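Local coordinates for YkuI protein (Bacillus subtilis, PDB 2BAS), which binds the second messenger cyclic di-GMP and, through its EAL domain, probably acts as a phosphodiesterase that cleaves it, at residues A244-G249 against T283-K288; Q242-W245 against Y251-G254; E49-V54 against R273-F278; A174-G179 against L231-E236. All blocks are in the same frame, centred on the assembly; numbering follows the deposited sequence.

In the fold
The contacts run from the inside of the EAL barrel outward to the long helix 271-311 that leads to the C-terminal domain. Interaction 4 bridges over strand 195-199 at one end of the barrel, between strands 172-178 and 229-233. Interaction 2 packs helix 238-246 on strand 249-252, the neighbour of 229-233 in the same sheet; the centres of interactions 2 and 4 are about 9 Å apart. Interactions 1 and 3, with centres about 14 Å apart, dock helix 271-311 on helix 238-246 and on the loop before strand 53-64. Along the chain, interactions 4 and 2 follow in series inside the loop closed by interaction 3, and interaction 1 crosses it. The second subunit touches interactions 1 and 3, joining the barrel to the dimer interface.

Interaction 1 of 4, residues A244-G249 against T283-K288; sequences AWRNGG and THEKKK
Arg246, in the last turn of helix 238-246, lies closest in backbone to Glu285 in the first half of helix 271-311, with 8.3 Å between Arg246 CA and Glu285 CA. Just past this point the helix ends: the carbonyl oxygen of Ala244 accepts from both Asn247 N and Gly249 N. Glu285 serves two neighbours at once. Its CG abuts the benzene edge of Trp245, 3.7 Å from Trp245 CZ3, and the indole gets there because CG of Trp245 stands anti to the backbone N (chi1 178°). Further out, Glu285 OE2 forms a salt bridge with Arg246 NE at 3.6 Å, a loose one without a hydrogen bond; the side chains cross nearly at right angles, with carboxylate and guanidinium planes 76° apart, so the pairing is not a flat bidentate one. The helix approached here is the long one connecting the EAL barrel to the C-terminal domain, and Trp245 also stacks on Phe278, one of its earlier residues. Lys288, fully extended beyond CG, ends beside the Arg246 guanidinium, a close approach of like charges whose exact distance is doubtful at this resolution. Leu375 and Ser369 of the second subunit pack on Glu285 and Trp245, respectively.

Interaction 2 of 4, residues Q242-W245 against Y251-G254; sequences QYAW and YFQG
Ala244 on helix 238-246 and Phe252 on strand 249-252 are the nearest backbone pair, with their CA atoms 7.7 Å apart. The methyl of Ala244 points at the strand and meets the rim of the Phe252 ring, with Ala244 CB 3.5 Å from Phe252 CE2. On the same side of the ring, Phe252 CD2 lies 3.7 Å from Ala244 CB. The approach is edge-on throughout: Ala244 CB lies near the ring plane, and so does Trp245 N, which is 3.9 Å from Phe252 CE2. The ring therefore presents its edge to the helix backbone as well as to the methyl, and the Ala244-Phe252 part of the contact is apolar. Phe252 reaches it with CG anti to its own carbonyl carbon (chi1 -46°), which turns the ring off the strand and toward the helix.

The surroundings make this a buried spot. Ala48, Ile235 and Leu257 also pack on Phe252, while Phe278 of helix 271-311 meets it with the end of its own ring. Ala244 rests in addition on Tyr232, so one methyl touches two adjacent strands. Those strands are joined through backbone bonds from Tyr251 to Leu230 and Tyr232, and from Gln253 to Tyr232. Strand 229-233, helix 238-246 and strand 249-252 thus form a beta-alpha-beta crossover, with the helix laid over two parallel neighbours, the kind of unit that makes up most of the TIM-like barrel of EAL domains, here next to the antiparallel strand 38-47.

Interaction 3 of 4, residues E49-V54 against R273-F278; sequences EEQKVV and RLKTEF
Gln51 lies across the first turns of helix 271-311, overlapping Leu274, Lys275 and Phe278 with successive parts of its side chain. Its CB sits against Leu274, 3.6 Å between Gln51 CB and Leu274 CB, and the Leu274 branch CD1 lies beside it too. One carbon further out, Gln51 CG meets the aliphatic chain of Lys275 at 3.4 Å from Lys275 CG; the two side chains cross at about a right angle. The bend at chi2 (-54°) turns the amide along the helix, and Gln51 OE1 comes to the edge of Phe278, 3.3 Å from Phe278 CE2, with amide and ring planes 81° apart. Oxygen thus meets the hydrogen-bearing rim of the ring rather than its face. The other end, Gln51 NE2, folds back on its own loop in a weak hydrogen bond to Glu49 O at 3.2 Å, bent at 125°, and also lies 3.5 Å from Lys275 CE.

The bent chain of Lys275 carries its ammonium away to a salt bridge with Asp344 of the second subunit. Glu49 and Glu50 of the same loop as Gln51 likewise pair with Lys366 of that subunit. The loop joins the antiparallel strands 38-47 and 53-64, so the turn of a beta hairpin in the EAL barrel is clamped onto the start of the helix leading to the C-terminal domain, right where the second subunit closes on both.

Interaction 4 of 4, residues A174-G179 against L231-E236; sequences AVDNIG and LYEDIE
Asp176 and Glu233 face one another with their carboxylates, and two oxygens, both acceptors, lie close: Asp176 OD1 and Glu233 OE2 are 3.4 Å apart with no bond between them. The side chains cross at about a right angle although the carboxylate planes are almost parallel, 7° apart. Glu233 gets across by an extended chain beyond a CG tucked between its backbone N and carbonyl carbon (chi1 68°).

Water joins what the oxygens cannot. One molecule donates to Asp176 OD1 at 2.8 Å and, more weakly, to Glu233 OE2 at 2.7 Å, bridging the two groups.

Hydrogen bonding within the chain fixes the aspartate. Asn177 N donates to Asp176 OD1 at 2.7 Å, coming from 39° above the carboxylate plane, so the same oxygen has both a backbone N-H and the water as donors. Asp176 OD2 makes a weak hydrogen bond to Thr148 OG1. Lys197 NZ makes a long, weak ion pair with Glu233 OE2 and a hydrogen bond to Gln253 OE1.

Both residues sit toward the C-terminal ends of parallel strands, the rim at which a TIM-like barrel carries its active site, and here the acidic pair probably belongs to that site or lies beside it. Strand 195-199 lies between strands 172-178 and 229-233 in the sheet; its Lys197 packs on Asp176, while strand 143-147 flanks 172-178 on its other side, and Tyr243 and Ala244 of helix 238-246 pack on Tyr232.

Interaction 1 of 4, residues A244-G249 against T283-K288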
# COMPACT_ATOMS: atom_id res chain seq x y z
N ALA A 244 -14.65 -8.33 2.19
CA ALA A 244 -14.77 -6.93 2.60
C ALA A 244 -14.57 -6.77 4.09
O ALA A 244 -13.81 -5.91 4.56
CB ALA A 244 -16.12 -6.38 2.19
N TRP A 245 -15.26 -7.62 4.85
CA TRP A 245 -15.20 -7.57 6.28
C TRP A 245 -13.80 -7.85 6.84
O TRP A 245 -13.37 -7.19 7.78
CB TRP A 245 -16.22 -8.54 6.85
CG TRP A 245 -16.18 -8.59 8.31
CD1 TRP A 245 -16.89 -7.81 9.17
CD2 TRP A 245 -15.36 -9.44 9.12
NE1 TRP A 245 -16.58 -8.14 10.47
CE2 TRP A 245 -15.64 -9.14 10.46
CE3 TRP A 245 -14.43 -10.44 8.82
CZ2 TRP A 245 -15.02 -9.80 11.52
CZ3 TRP A 245 -13.81 -11.10 9.88
CH2 TRP A 245 -14.11 -10.78 11.21
N ARG A 246 -13.08 -8.81 6.27
CA ARG A 246 -11.75 -9.15 6.80
C ARG A 246 -10.71 -8.12 6.33
O ARG A 246 -9.62 -8.04 6.89
CB ARG A 246 -11.34 -10.58 6.43
CG ARG A 246 -10.30 -10.69 5.34
CD ARG A 246 -10.61 -11.80 4.35
NE ARG A 246 -10.24 -13.13 4.82
CZ ARG A 246 -10.34 -14.23 4.07
NH1 ARG A 246 -10.81 -14.13 2.82
NH2 ARG A 246 -9.98 -15.42 4.56
N ASN A 247 -11.07 -7.32 5.34
CA ASN A 247 -10.16 -6.33 4.76
C ASN A 247 -10.50 -4.87 5.04
O ASN A 247 -10.44 -4.04 4.14
CB ASN A 247 -10.02 -6.58 3.26
CG ASN A 247 -9.16 -7.79 2.96
OD1 ASN A 247 -7.93 -7.72 3.04
ND2 ASN A 247 -9.79 -8.91 2.64
N GLY A 248 -10.85 -4.57 6.28
CA GLY A 248 -11.11 -3.20 6.71
C GLY A 248 -12.35 -2.50 6.19
O GLY A 248 -12.49 -1.29 6.36
N GLY A 249 -13.26 -3.24 5.56
CA GLY A 249 -14.50 -2.67 5.02
C GLY A 249 -15.40 -2.05 6.07
O GLY A 249 -15.86 -2.73 7.00
N THR A 283 -15.44 -16.02 14.33
CA THR A 283 -15.01 -17.35 14.79
C THR A 283 -14.06 -18.06 13.83
O THR A 283 -13.14 -18.76 14.26
CB THR A 283 -16.22 -18.27 15.09
OG1 THR A 283 -17.13 -18.22 13.99
CG2 THR A 283 -16.96 -17.80 16.34
N HIS A 284 -14.26 -17.85 12.53
CA HIS A 284 -13.35 -18.42 11.53
C HIS A 284 -12.00 -17.71 11.56
O HIS A 284 -10.97 -18.34 11.33
CB HIS A 284 -13.97 -18.39 10.12
CG HIS A 284 -13.09 -18.99 9.06
ND1 HIS A 284 -12.82 -20.34 8.99
CD2 HIS A 284 -12.41 -18.41 8.04
CE1 HIS A 284 -12.02 -20.57 7.96
NE2 HIS A 284 -11.76 -19.42 7.37
N GLU A 285 -12.01 -16.41 11.86
CA GLU A 285 -10.78 -15.63 11.96
C GLU A 285 -10.02 -15.87 13.26
O GLU A 285 -8.78 -15.91 13.26
CB GLU A 285 -11.02 -14.13 11.78
CG GLU A 285 -11.28 -13.72 10.34
CD GLU A 285 -10.12 -14.00 9.39
OE1 GLU A 285 -8.93 -13.91 9.80
OE2 GLU A 285 -10.42 -14.30 8.20
N LYS A 286 -10.78 -16.03 14.36
CA LYS A 286 -10.20 -16.36 15.65
C LYS A 286 -9.39 -17.64 15.47
O LYS A 286 -8.19 -17.67 15.77
CB LYS A 286 -11.27 -16.57 16.73
CG LYS A 286 -12.17 -15.37 17.05
CD LYS A 286 -11.45 -14.27 17.83
CE LYS A 286 -11.56 -14.47 19.32
NZ LYS A 286 -12.97 -14.49 19.76
N LYS A 287 -10.06 -18.66 14.94
CA LYS A 287 -9.48 -19.99 14.69
C LYS A 287 -8.27 -19.90 13.78
O LYS A 287 -7.28 -20.60 13.99
CB LYS A 287 -10.54 -20.93 14.09
CG LYS A 287 -10.10 -22.38 13.90
CD LYS A 287 -11.26 -23.32 13.54
CE LYS A 287 -11.81 -23.06 12.13
NZ LYS A 287 -13.08 -23.81 11.84
N LYS A 288 -8.34 -19.03 12.78
CA LYS A 288 -7.26 -18.84 11.83
C LYS A 288 -6.05 -18.17 12.47
O LYS A 288 -4.92 -18.54 12.18
CB LYS A 288 -7.77 -18.03 10.64
CG LYS A 288 -6.84 -17.99 9.44
CD LYS A 288 -7.60 -17.46 8.23
CE LYS A 288 -6.70 -17.32 7.02
NZ LYS A 288 -7.53 -16.88 5.85

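Interaction 2 of 4, residues Q242-W245 against Y251-G254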
# COMPACT_ATOMS: atom_id res chain seq x y z
N GLN A 242 -17.51 -11.66 3.00
CA GLN A 242 -16.40 -12.18 3.79
C GLN A 242 -15.15 -11.35 3.53
O GLN A 242 -14.55 -10.82 4.46
CB GLN A 242 -16.17 -13.67 3.45
CG GLN A 242 -14.71 -14.17 3.45
CD GLN A 242 -14.16 -14.45 4.84
OE1 GLN A 242 -14.53 -15.44 5.49
NE2 GLN A 242 -13.26 -13.58 5.30
N TYR A 243 -14.79 -11.22 2.26
CA TYR A 243 -13.58 -10.50 1.91
C TYR A 243 -13.57 -9.07 2.44
O TYR A 243 -12.59 -8.64 3.06
CB TYR A 243 -13.32 -10.53 0.40
CG TYR A 243 -12.04 -9.84 0.04
CD1 TYR A 243 -10.84 -10.54 0.01
CD2 TYR A 243 -12.02 -8.46 -0.23
CE1 TYR A 243 -9.64 -9.89 -0.30
CE2 TYR A 243 -10.83 -7.80 -0.54
CZ TYR A 243 -9.65 -8.52 -0.57
OH TYR A 243 -8.47 -7.89 -0.88
N ALA A 244 -14.65 -8.33 2.19
CA ALA A 244 -14.77 -6.93 2.60
C ALA A 244 -14.57 -6.77 4.09
O ALA A 244 -13.81 -5.91 4.56
CB ALA A 244 -16.12 -6.38 2.19
N TRP A 245 -15.26 -7.62 4.85
CA TRP A 245 -15.20 -7.57 6.28
C TRP A 245 -13.80 -7.85 6.84
O TRP A 245 -13.37 -7.19 7.78
CB TRP A 245 -16.22 -8.54 6.85
CG TRP A 245 -16.18 -8.59 8.31
CD1 TRP A 245 -16.89 -7.81 9.17
CD2 TRP A 245 -15.36 -9.44 9.12
NE1 TRP A 245 -16.58 -8.14 10.47
CE2 TRP A 245 -15.64 -9.14 10.46
CE3 TRP A 245 -14.43 -10.44 8.82
CZ2 TRP A 245 -15.02 -9.80 11.52
CZ3 TRP A 245 -13.81 -11.10 9.88
CH2 TRP A 245 -14.11 -10.78 11.21
N TYR A 251 -18.19 0.06 5.11
CA TYR A 251 -19.53 0.09 4.52
C TYR A 251 -19.63 -0.93 3.39
O TYR A 251 -18.63 -1.24 2.75
CB TYR A 251 -19.87 1.48 4.00
CG TYR A 251 -19.78 2.58 5.04
CD1 TYR A 251 -18.71 3.47 5.06
CD2 TYR A 251 -20.77 2.71 6.02
CE1 TYR A 251 -18.64 4.49 6.01
CE2 TYR A 251 -20.70 3.72 6.97
CZ TYR A 251 -19.64 4.60 6.97
OH TYR A 251 -19.60 5.59 7.93
N PHE A 252 -20.84 -1.43 3.15
CA PHE A 252 -21.06 -2.50 2.18
C PHE A 252 -22.30 -2.26 1.31
O PHE A 252 -23.32 -1.76 1.79
CB PHE A 252 -21.23 -3.84 2.90
CG PHE A 252 -20.22 -4.10 3.98
CD1 PHE A 252 -20.51 -3.78 5.31
CD2 PHE A 252 -19.00 -4.70 3.68
CE1 PHE A 252 -19.58 -4.04 6.32
CE2 PHE A 252 -18.06 -4.97 4.70
CZ PHE A 252 -18.35 -4.64 6.00
N GLN A 253 -22.22 -2.68 0.05
CA GLN A 253 -23.30 -2.48 -0.92
C GLN A 253 -23.29 -3.56 -1.99
O GLN A 253 -22.23 -3.94 -2.49
CB GLN A 253 -23.11 -1.11 -1.59
CG GLN A 253 -24.19 -0.69 -2.57
CD GLN A 253 -23.84 0.60 -3.27
OE1 GLN A 253 -22.85 1.25 -2.93
NE2 GLN A 253 -24.65 0.99 -4.25
N GLY A 254 -24.48 -4.06 -2.36
CA GLY A 254 -24.63 -5.04 -3.43
C GLY A 254 -25.92 -5.86 -3.43
O GLY A 254 -26.71 -5.83 -2.48

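Interaction 3 of 4, residues E49-V54 against R273-F278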
# COMPACT_ATOMS: atom_id res chain seq x y z
N GLU A 49 -20.42 -1.28 12.06
CA GLU A 49 -20.51 -1.20 13.53
C GLU A 49 -21.87 -1.68 14.02
O GLU A 49 -21.96 -2.68 14.74
CB GLU A 49 -20.22 0.21 14.04
CG GLU A 49 -19.09 0.94 13.34
CD GLU A 49 -19.61 2.06 12.48
OE1 GLU A 49 -20.31 2.94 13.03
OE2 GLU A 49 -19.31 2.07 11.26
N GLU A 50 -22.92 -0.93 13.67
CA GLU A 50 -24.29 -1.42 13.76
C GLU A 50 -24.42 -2.14 12.43
O GLU A 50 -23.58 -1.93 11.55
CB GLU A 50 -25.30 -0.27 13.80
CG GLU A 50 -25.21 0.68 15.00
CD GLU A 50 -24.26 1.85 14.80
OE1 GLU A 50 -23.80 2.07 13.66
OE2 GLU A 50 -23.98 2.57 15.79
N GLN A 51 -25.42 -2.98 12.25
CA GLN A 51 -25.56 -3.59 10.93
C GLN A 51 -26.75 -2.94 10.25
O GLN A 51 -27.73 -3.61 9.92
CB GLN A 51 -25.72 -5.12 10.99
CG GLN A 51 -25.33 -5.81 12.28
CD GLN A 51 -23.93 -5.51 12.77
OE1 GLN A 51 -22.96 -5.58 12.01
NE2 GLN A 51 -23.82 -5.19 14.05
N LYS A 52 -26.67 -1.62 10.05
CA LYS A 52 -27.80 -0.83 9.53
C LYS A 52 -27.51 0.07 8.33
O LYS A 52 -26.34 0.31 7.98
CB LYS A 52 -28.43 0.01 10.65
CG LYS A 52 -27.63 1.24 11.06
CD LYS A 52 -28.56 2.25 11.73
CE LYS A 52 -27.80 3.26 12.58
NZ LYS A 52 -28.75 4.09 13.38
N VAL A 53 -28.58 0.58 7.73
CA VAL A 53 -28.46 1.45 6.57
C VAL A 53 -27.98 2.85 7.01
O VAL A 53 -28.52 3.44 7.94
CB VAL A 53 -29.77 1.49 5.70
CG1 VAL A 53 -30.58 0.19 5.87
CG2 VAL A 53 -30.64 2.69 6.00
N VAL A 54 -26.93 3.34 6.36
CA VAL A 54 -26.33 4.64 6.68
C VAL A 54 -26.63 5.66 5.59
O VAL A 54 -26.46 6.87 5.79
CB VAL A 54 -24.80 4.51 6.88
CG1 VAL A 54 -24.51 3.76 8.17
CG2 VAL A 54 -24.15 3.81 5.70
N ARG A 273 -29.56 -10.73 9.99
CA ARG A 273 -28.82 -11.55 9.04
C ARG A 273 -27.33 -11.22 9.08
O ARG A 273 -26.50 -12.12 9.13
CB ARG A 273 -29.40 -11.37 7.63
CG ARG A 273 -28.63 -12.07 6.53
CD ARG A 273 -29.17 -11.67 5.18
NE ARG A 273 -28.22 -11.90 4.10
CZ ARG A 273 -28.48 -11.73 2.81
NH1 ARG A 273 -29.67 -11.32 2.41
NH2 ARG A 273 -27.54 -11.97 1.91
N LEU A 274 -27.00 -9.93 9.09
CA LEU A 274 -25.61 -9.47 9.17
C LEU A 274 -24.95 -9.77 10.52
O LEU A 274 -23.82 -10.24 10.55
CB LEU A 274 -25.50 -7.97 8.84
CG LEU A 274 -25.76 -7.50 7.40
CD1 LEU A 274 -25.65 -5.97 7.28
CD2 LEU A 274 -24.79 -8.18 6.42
N LYS A 275 -25.66 -9.50 11.61
CA LYS A 275 -25.15 -9.76 12.96
C LYS A 275 -24.61 -11.18 13.14
O LYS A 275 -23.52 -11.37 13.68
CB LYS A 275 -26.20 -9.46 14.03
CG LYS A 275 -26.05 -8.11 14.74
CD LYS A 275 -25.23 -8.20 16.05
CE LYS A 275 -23.73 -8.24 15.80
NZ LYS A 275 -22.94 -8.37 17.06
N THR A 276 -25.37 -12.18 12.68
CA THR A 276 -24.95 -13.57 12.79
C THR A 276 -23.92 -13.93 11.73
O THR A 276 -22.97 -14.66 12.01
CB THR A 276 -26.13 -14.58 12.71
OG1 THR A 276 -26.54 -14.75 11.35
CG2 THR A 276 -27.32 -14.15 13.58
N GLU A 277 -24.09 -13.41 10.52
CA GLU A 277 -23.17 -13.70 9.43
C GLU A 277 -21.75 -13.21 9.75
O GLU A 277 -20.77 -13.83 9.33
CB GLU A 277 -23.70 -13.14 8.11
CG GLU A 277 -23.06 -13.76 6.87
CD GLU A 277 -24.02 -13.87 5.69
OE1 GLU A 277 -23.98 -14.92 5.01
OE2 GLU A 277 -24.81 -12.93 5.44
N PHE A 278 -21.66 -12.13 10.52
CA PHE A 278 -20.35 -11.63 10.96
C PHE A 278 -19.74 -12.51 12.05
O PHE A 278 -18.51 -12.67 12.10
CB PHE A 278 -20.41 -10.17 11.41
CG PHE A 278 -20.66 -9.18 10.29
CD1 PHE A 278 -20.44 -9.53 8.96
CD2 PHE A 278 -21.07 -7.88 10.58
CE1 PHE A 278 -20.66 -8.61 7.92
CE2 PHE A 278 -21.30 -6.95 9.55
CZ PHE A 278 -21.09 -7.32 8.22

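Interaction 4 of 4, residues A174-G179 against L231-E236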
# COMPACT_ATOMS: atom_id res chain seq x y z
N ALA A 174 -15.97 10.72 -2.19
CA ALA A 174 -15.67 9.33 -2.41
C ALA A 174 -14.97 9.21 -3.75
O ALA A 174 -15.41 9.82 -4.72
CB ALA A 174 -16.94 8.53 -2.41
N VAL A 175 -13.88 8.45 -3.80
CA VAL A 175 -13.22 8.12 -5.06
C VAL A 175 -13.67 6.71 -5.47
O VAL A 175 -13.83 5.82 -4.62
CB VAL A 175 -11.68 8.27 -4.98
CG1 VAL A 175 -11.01 7.69 -6.20
CG2 VAL A 175 -11.30 9.74 -4.87
N ASP A 176 -13.82 6.49 -6.73
CA ASP A 176 -14.44 5.30 -7.34
C ASP A 176 -13.37 4.45 -8.05
O ASP A 176 -12.26 4.93 -8.33
CB ASP A 176 -15.49 5.74 -8.36
CG ASP A 176 -16.56 4.68 -8.62
OD1 ASP A 176 -16.47 3.53 -8.04
OD2 ASP A 176 -17.55 4.94 -9.40
N ASN A 177 -13.76 3.20 -8.30
CA ASN A 177 -12.92 2.18 -9.00
C ASN A 177 -11.49 2.08 -8.44
O ASN A 177 -10.50 2.12 -9.19
CB ASN A 177 -12.78 2.52 -10.48
CG ASN A 177 -14.11 2.59 -11.22
OD1 ASN A 177 -15.13 2.16 -10.69
ND2 ASN A 177 -14.16 3.11 -12.43
N ILE A 178 -11.37 1.95 -7.14
CA ILE A 178 -10.04 1.83 -6.52
C ILE A 178 -9.60 0.36 -6.52
O ILE A 178 -10.42 -0.56 -6.31
CB ILE A 178 -10.08 2.36 -5.09
CG1 ILE A 178 -10.41 3.86 -5.03
CG2 ILE A 178 -8.74 2.20 -4.36
CD1 ILE A 178 -9.43 4.73 -5.81
N GLY A 179 -8.31 0.20 -6.77
CA GLY A 179 -7.64 -1.11 -6.81
C GLY A 179 -7.43 -1.58 -8.26
O GLY A 179 -6.39 -2.17 -8.59
N LEU A 231 -15.41 1.56 1.26
CA LEU A 231 -16.73 1.09 0.88
C LEU A 231 -16.60 -0.01 -0.19
O LEU A 231 -16.14 0.26 -1.31
CB LEU A 231 -17.56 2.26 0.38
CG LEU A 231 -18.92 2.04 -0.30
CD1 LEU A 231 -19.75 1.00 0.38
CD2 LEU A 231 -19.67 3.37 -0.35
N TYR A 232 -16.96 -1.23 0.16
CA TYR A 232 -16.93 -2.32 -0.81
C TYR A 232 -18.28 -2.41 -1.46
O TYR A 232 -19.28 -2.63 -0.78
CB TYR A 232 -16.57 -3.65 -0.15
CG TYR A 232 -15.14 -3.72 0.30
CD1 TYR A 232 -14.74 -3.16 1.50
CD2 TYR A 232 -14.17 -4.33 -0.48
CE1 TYR A 232 -13.42 -3.23 1.91
CE2 TYR A 232 -12.86 -4.40 -0.07
CZ TYR A 232 -12.49 -3.84 1.12
OH TYR A 232 -11.19 -3.88 1.54
N GLU A 233 -18.31 -2.21 -2.77
CA GLU A 233 -19.53 -2.30 -3.57
C GLU A 233 -19.51 -3.53 -4.48
O GLU A 233 -18.50 -4.24 -4.56
CB GLU A 233 -19.77 -1.01 -4.38
CG GLU A 233 -18.78 -0.74 -5.49
CD GLU A 233 -19.26 0.32 -6.47
OE1 GLU A 233 -20.24 0.08 -7.22
OE2 GLU A 233 -18.63 1.41 -6.52
N ASP A 234 -20.62 -3.76 -5.18
CA ASP A 234 -20.84 -4.94 -6.03
C ASP A 234 -20.64 -6.27 -5.29
O ASP A 234 -20.08 -7.22 -5.84
CB ASP A 234 -19.98 -4.88 -7.30
CG ASP A 234 -20.54 -3.91 -8.34
OD1 ASP A 234 -21.78 -3.71 -8.41
OD2 ASP A 234 -19.74 -3.34 -9.11
N ILE A 235 -21.10 -6.32 -4.04
CA ILE A 235 -21.12 -7.55 -3.26
C ILE A 235 -22.34 -8.36 -3.68
O ILE A 235 -23.48 -7.96 -3.46
CB ILE A 235 -21.18 -7.26 -1.74
CG1 ILE A 235 -19.91 -6.56 -1.28
CG2 ILE A 235 -21.37 -8.55 -0.97
CD1 ILE A 235 -20.04 -5.87 0.05
N GLU A 236 -22.08 -9.50 -4.31
CA GLU A 236 -23.16 -10.33 -4.84
C GLU A 236 -22.99 -11.82 -4.54
O GLU A 236 -23.58 -12.66 -5.22
CB GLU A 236 -23.34 -10.07 -6.34
CG GLU A 236 -22.11 -10.35 -7.21
CD GLU A 236 -22.39 -10.07 -8.68
OE1 GLU A 236 -22.70 -8.91 -9.03
OE2 GLU A 236 -22.29 -11.01 -9.49
O HOH W 1 -16.25 0.76 -7.53